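Local atomic coordinates of uncharacterized protein (Thermus thermophilus HB8, PDB entry 6SCE), a protein that acts as a DNA nuclease of type III CRISPR defence, switched on when it binds cyclic oligoadenylate. Residues Ala137-Leu140 against Glu141-Ala144; Ser381-Thr384 against Ala385-Leu388; Ala115-Ala118 against Pro119-Leu122. One frame throughout, in Å; residues are numbered along the deposited sequence.

Contact 1: Ala137-Leu140 against Glu141-Ala144. With nucleotides of chain B.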
# COMPACT_ATOMS: atom_id res chain seq x y z
N ALA A 137 -16.43 7.31 18.52
CA ALA A 137 -16.25 7.46 17.05
C ALA A 137 -16.16 8.89 16.58
O ALA A 137 -16.98 9.75 16.96
CB ALA A 137 -17.41 6.78 16.33
N LEU A 138 -15.17 9.18 15.73
CA LEU A 138 -15.06 10.54 15.24
C LEU A 138 -16.32 10.93 14.43
O LEU A 138 -16.88 10.14 13.65
CB LEU A 138 -13.81 10.70 14.36
CG LEU A 138 -12.52 11.11 15.09
CD1 LEU A 138 -12.21 10.20 16.25
CD2 LEU A 138 -11.38 11.18 14.09
N THR A 139 -16.71 12.17 14.62
CA THR A 139 -17.85 12.76 13.90
C THR A 139 -17.36 13.34 12.59
O THR A 139 -16.16 13.51 12.34
CB THR A 139 -18.47 13.90 14.73
OG1 THR A 139 -17.52 14.96 14.84
CG2 THR A 139 -18.90 13.40 16.13
N LEU A 140 -18.30 13.70 11.74
CA LEU A 140 -17.96 14.36 10.49
C LEU A 140 -17.23 15.64 10.77
O LEU A 140 -16.27 15.98 10.08
CB LEU A 140 -19.21 14.59 9.63
CG LEU A 140 -18.85 15.11 8.23
CD1 LEU A 140 -19.73 14.55 7.14
CD2 LEU A 140 -18.82 16.64 8.18
N GLU A 141 -17.67 16.38 11.79
CA GLU A 141 -17.04 17.67 12.07
C GLU A 141 -15.59 17.47 12.54
O GLU A 141 -14.72 18.28 12.23
CB GLU A 141 -17.81 18.41 13.15
CG GLU A 141 -19.14 18.94 12.67
CD GLU A 141 -20.16 17.88 12.36
OE1 GLU A 141 -20.17 16.78 13.02
OE2 GLU A 141 -20.96 18.16 11.41
N GLU A 142 -15.38 16.42 13.31
CA GLU A 142 -13.99 16.09 13.77
C GLU A 142 -13.11 15.72 12.56
O GLU A 142 -12.00 16.21 12.45
CB GLU A 142 -14.05 15.00 14.82
CG GLU A 142 -14.45 15.53 16.19
CD GLU A 142 -14.80 14.49 17.21
OE1 GLU A 142 -15.26 13.39 16.84
OE2 GLU A 142 -14.62 14.77 18.44
N TYR A 143 -13.61 14.88 11.65
CA TYR A 143 -12.86 14.62 10.42
C TYR A 143 -12.62 15.86 9.58
O TYR A 143 -11.56 16.02 9.02
CB TYR A 143 -13.55 13.55 9.58
CG TYR A 143 -13.20 12.17 10.00
CD1 TYR A 143 -11.91 11.67 9.82
CD2 TYR A 143 -14.12 11.35 10.60
CE1 TYR A 143 -11.59 10.38 10.16
CE2 TYR A 143 -13.80 10.04 10.94
CZ TYR A 143 -12.52 9.57 10.74
OH TYR A 143 -12.18 8.28 11.12
N ALA A 144 -13.61 16.76 9.51
CA ALA A 144 -13.45 17.98 8.74
C ALA A 144 -12.34 18.84 9.30
O ALA A 144 -11.53 19.41 8.53
CB ALA A 144 -14.76 18.76 8.67
P A B 2 -0.50 5.88 10.91
OP1 A B 2 -0.82 6.85 9.82
OP2 A B 2 -0.31 6.32 12.33
O5' A B 2 -1.66 4.77 10.90
C5' A B 2 -1.73 3.84 12.00
C4' A B 2 -2.92 2.94 11.82
O4' A B 2 -4.13 3.73 11.93
C3' A B 2 -3.00 2.21 10.48
O3' A B 2 -3.44 0.86 10.65
C2' A B 2 -4.07 3.00 9.73
O2' A B 2 -4.78 2.19 8.80
C1' A B 2 -4.99 3.42 10.87
N9 A B 2 -5.85 4.55 10.57
C8 A B 2 -5.69 5.50 9.59
N7 A B 2 -6.68 6.35 9.55
C5 A B 2 -7.55 5.93 10.54
C6 A B 2 -8.80 6.42 10.98
N6 A B 2 -9.44 7.43 10.40
N1 A B 2 -9.38 5.79 12.03
C2 A B 2 -8.77 4.71 12.53
N3 A B 2 -7.60 4.15 12.20
C4 A B 2 -7.05 4.82 11.18
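Leu-138 lays its CD2 methyl over one face of the Tyr-143 ring, a CH-pi contact with the carbon 4.0 Å from the ring centroid and displaced toward the rim. Its CB reaches the same ring at CE2, 3.5 Å away, and the two side chains cross at about a right angle. With the ring backed in this way, the phenol oxygen faces the nucleotide: N6 of A2 of chain B donates to Tyr-143 OH at 3.0 Å, an almost straight bond (171°) that enters at the ring edge. The same hydroxyl is also hydrogen-bonded to the carbonyl of Gly-186.

Behind the tyrosine lies the start of helix 140-148, closed by a capping box. Thr-139, the N-cap, carries OG1 between its backbone N and carbonyl carbon (chi1 66°), turned back to accept from Glu-142 N at 3.0 Å. Glu-142 returns the bond: its OE1 takes Thr-139 N at 2.9 Å through the anti lone pair, and the chain, extended beyond CG, spans the distance. Threonine suits the cap because a short side chain can present an oxygen to a first-turn amide, and glutamate suits the third helical place because it is just long enough to reach back. Tyr-143 N bonds to Thr-139 O at 3.0 Å, which ties the ligand-facing residue to the capped turn.

Further out, Lys-22 forms a salt bridge with OE1 of Glu-142 and Tyr-18 bonds to its OE2, while Leu-138 also packs on helix 15-28. A carboxylate with this many donors is probably ionised, and its charge probably interacts favourably with the amides of the helix's first turn. For the activator, a hydroxyl that accepts from the exocyclic amine is consistent with selection for adenine.

Contact 2: Ser381-Thr384 against Ala385-Leu388. With nucleotides of chain B.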
# COMPACT_ATOMS: atom_id res chain seq x y z
N SER A 381 2.88 -7.00 8.18
CA SER A 381 1.58 -7.08 7.53
C SER A 381 0.43 -7.27 8.52
O SER A 381 0.61 -7.59 9.70
CB SER A 381 1.58 -8.18 6.48
OG SER A 381 2.70 -8.06 5.61
N GLY A 382 -0.77 -7.10 7.98
CA GLY A 382 -1.97 -7.03 8.76
C GLY A 382 -2.04 -5.72 9.51
O GLY A 382 -1.13 -4.88 9.49
N THR A 383 -3.14 -5.57 10.24
CA THR A 383 -3.36 -4.45 11.13
C THR A 383 -2.45 -4.58 12.34
O THR A 383 -1.83 -5.61 12.55
CB THR A 383 -4.82 -4.46 11.62
OG1 THR A 383 -5.02 -5.65 12.38
CG2 THR A 383 -5.77 -4.38 10.44
N THR A 384 -2.36 -3.54 13.16
CA THR A 384 -1.53 -3.62 14.36
C THR A 384 -2.01 -4.73 15.31
O THR A 384 -1.20 -5.48 15.86
CB THR A 384 -1.41 -2.27 15.09
OG1 THR A 384 -0.96 -1.28 14.15
CG2 THR A 384 -0.46 -2.33 16.20
N ALA A 385 -3.33 -4.88 15.41
CA ALA A 385 -3.92 -5.98 16.16
C ALA A 385 -3.41 -7.32 15.69
O ALA A 385 -3.00 -8.13 16.53
CB ALA A 385 -5.44 -5.93 16.11
N MSE A 386 -3.39 -7.54 14.38
CA MSE A 386 -3.00 -8.83 13.82
C MSE A 386 -1.53 -9.10 14.03
O MSE A 386 -1.12 -10.20 14.41
CB MSE A 386 -3.38 -8.90 12.37
CG MSE A 386 -4.90 -8.88 12.11
SE MSE A 386 -5.39 -8.46 10.30
CE MSE A 386 -4.48 -9.87 9.34
N ALA A 387 -0.71 -8.08 13.79
CA ALA A 387 0.73 -8.20 13.96
C ALA A 387 1.14 -8.40 15.42
O ALA A 387 2.06 -9.18 15.71
CB ALA A 387 1.41 -6.99 13.37
N LEU A 388 0.50 -7.68 16.34
CA LEU A 388 0.73 -7.93 17.77
C LEU A 388 0.31 -9.35 18.16
O LEU A 388 0.97 -9.98 18.98
CB LEU A 388 0.02 -6.91 18.62
CG LEU A 388 0.62 -5.50 18.58
CD1 LEU A 388 -0.15 -4.57 19.49
CD2 LEU A 388 2.07 -5.54 18.97
P A B 3 -2.45 -0.21 11.30
OP1 A B 3 -3.01 -0.83 12.56
OP2 A B 3 -1.07 0.38 11.49
O5' A B 3 -2.43 -1.30 10.15
C5' A B 3 -2.24 -0.98 8.76
C4' A B 3 -2.17 -2.29 8.02
O4' A B 3 -3.45 -2.98 8.11
C3' A B 3 -1.85 -2.19 6.53
O3' A B 3 -0.80 -3.11 6.27
C2' A B 3 -3.17 -2.60 5.86
O2' A B 3 -3.01 -3.17 4.58
C1' A B 3 -3.71 -3.59 6.88
N9 A B 3 -5.13 -3.81 6.79
C8 A B 3 -6.10 -2.84 6.74
N7 A B 3 -7.32 -3.34 6.70
C5 A B 3 -7.13 -4.71 6.77
C6 A B 3 -8.03 -5.79 6.79
N6 A B 3 -9.35 -5.63 6.78
N1 A B 3 -7.50 -7.03 6.88
C2 A B 3 -6.17 -7.18 6.94
N3 A B 3 -5.22 -6.24 6.92
C4 A B 3 -5.78 -5.01 6.83
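Thr-383 caps helix 384-393: its OG1 accepts from Met-386 N at 3.2 Å and bonds also to the carbonyl of Pro-351. Its CG2 methyl stands over the adenine face of A3 of chain B, 3.7 Å from C4. The selenium of Met-386, a selenomethionine, lies above the same face beyond the rim of the base, 3.7 Å from C2. Were an alanine here, OG1 and CG2 would both go, which would probably leave the Met-386 amide without its cap and the adenine without its methyl cover.

The grip on the phosphate is tight. Thr-384 sets OG1 beside its own backbone N (chi1 -54°), and that N and OG1 meet one oxygen, OP1 of A3, at 2.9 Å and 2.6 Å; an anion at a helix N-terminus is probably favoured by the helix dipole too. Gly-382, with positive phi (72°), has no CB to strike the CE methyl of Met-386, which lies 3.8 Å from its CA.

The Ser-381 end is looser, though buried rather than open to solvent: Ser-381 O comes no nearer than 3.8 Å to Ala-387 CB and finds no polar partner.

Around this turn, Thr-384 and Leu-388 pack against helix 90-100 and Leu-109 of strand 105-111, and Ala-385 meets strand 120-125, so the helix start sits on a helix and two strands of the N-terminal domain.

Contact 3: Ala115-Ala118 against Pro119-Leu122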
# COMPACT_ATOMS: atom_id res chain seq x y z
N ALA A 115 -14.98 -2.39 7.21
CA ALA A 115 -15.95 -1.49 6.61
C ALA A 115 -17.31 -1.63 7.24
O ALA A 115 -17.74 -2.74 7.57
CB ALA A 115 -16.05 -1.75 5.10
N LEU A 116 -17.94 -0.47 7.44
CA LEU A 116 -19.26 -0.30 8.03
C LEU A 116 -19.39 -0.66 9.49
O LEU A 116 -20.51 -0.68 10.02
CB LEU A 116 -20.33 -1.04 7.20
CG LEU A 116 -20.57 -0.52 5.79
CD1 LEU A 116 -21.71 -1.31 5.16
CD2 LEU A 116 -20.89 0.95 5.77
N GLU A 117 -18.29 -0.93 10.19
CA GLU A 117 -18.35 -1.12 11.64
C GLU A 117 -17.81 0.09 12.37
O GLU A 117 -17.07 0.86 11.78
CB GLU A 117 -17.56 -2.33 12.04
CG GLU A 117 -18.29 -3.63 11.76
CD GLU A 117 -17.70 -4.80 12.51
OE1 GLU A 117 -16.79 -4.59 13.34
OE2 GLU A 117 -18.13 -5.94 12.25
N ALA A 118 -18.16 0.27 13.63
CA ALA A 118 -17.48 1.27 14.44
C ALA A 118 -16.12 0.70 14.80
O ALA A 118 -15.96 -0.53 14.91
CB ALA A 118 -18.26 1.58 15.70
N PRO A 119 -15.14 1.57 15.02
CA PRO A 119 -13.83 1.07 15.52
C PRO A 119 -13.96 0.39 16.87
O PRO A 119 -14.95 0.64 17.59
CB PRO A 119 -12.99 2.33 15.67
CG PRO A 119 -13.67 3.35 14.84
CD PRO A 119 -15.14 3.03 14.86
N ARG A 120 -12.99 -0.45 17.21
CA ARG A 120 -12.92 -1.13 18.50
C ARG A 120 -11.69 -0.70 19.26
O ARG A 120 -10.65 -0.46 18.65
CB ARG A 120 -12.85 -2.63 18.28
CG ARG A 120 -13.99 -3.21 17.46
CD ARG A 120 -13.79 -4.70 17.23
NE ARG A 120 -14.81 -5.18 16.32
CZ ARG A 120 -15.34 -6.39 16.34
NH1 ARG A 120 -14.95 -7.29 17.23
NH2 ARG A 120 -16.25 -6.69 15.44
N ALA A 121 -11.79 -0.61 20.58
CA ALA A 121 -10.60 -0.52 21.43
C ALA A 121 -10.21 -1.94 21.82
O ALA A 121 -11.04 -2.71 22.31
CB ALA A 121 -10.90 0.29 22.68
N LEU A 122 -8.95 -2.28 21.62
CA LEU A 122 -8.43 -3.55 22.15
C LEU A 122 -7.48 -3.23 23.25
O LEU A 122 -6.43 -2.62 23.02
CB LEU A 122 -7.72 -4.34 21.07
CG LEU A 122 -8.45 -4.59 19.76
CD1 LEU A 122 -7.66 -5.64 19.01
CD2 LEU A 122 -9.88 -5.04 19.95
O HOH W 1 -14.58 -2.81 13.99
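Glu-117 and Arg-120 bring their flat ends together nearly edge to edge, the carboxylate and guanidinium planes only 13° apart. The salt bridge is single: Arg-120 NH2 points at Glu-117 OE1, 3.0 Å away with an angle of 171° at the hydrogen, and uses the syn lone pair. Oxygen OE1 stays close to the guanidinium plane, where the N-H bonds lie. Both chains are extended and leave the backbone on the same side, so their ends converge beyond the two residues between them.

Both residues belong to a hairpin: strand 105-111 returns antiparallel as strand 120-125, and Pro-119 leads from the loop into the second strand. Proline is apt there, having no N-H to leave without a partner, and Ala-118 CB packs 3.5 Å from its CD.

Between the pair and the backbone a water donates to Glu-117 OE1 at 2.9 Å and to Ala-118 O at 2.8 Å, and accepts a weak bond from Arg-120 NE, so that it links Glu-117, and more weakly Arg-120, to the backbone of the loop. The remaining arginine nitrogen, NH1, forms a salt bridge with Glu-130, and Trp-352 meets the guanidinium in a cation-pi contact.

In the fold
Along the chain the order is contact 3, contact 1, contact 2. Contact 3 lies on strand 120-125 of the N-terminal seven-stranded sheet, and contact 1 follows at helix 140-148, just after that sheet's last strand, their centres about 15 Å apart. Contact 2 follows strand 375-378 of another seven-stranded sheet with the same strand order, consistent with two CARF domains in one chain. Its centre is also about 15 Å from that of contact 3, and they touch where Ala-385 CB packs on Leu-122 CD1, joining the domains. Contacts 1 and 2, about 25 Å apart between centres, meet successive adenylates, so the activator spans parts of the chain far apart in sequence.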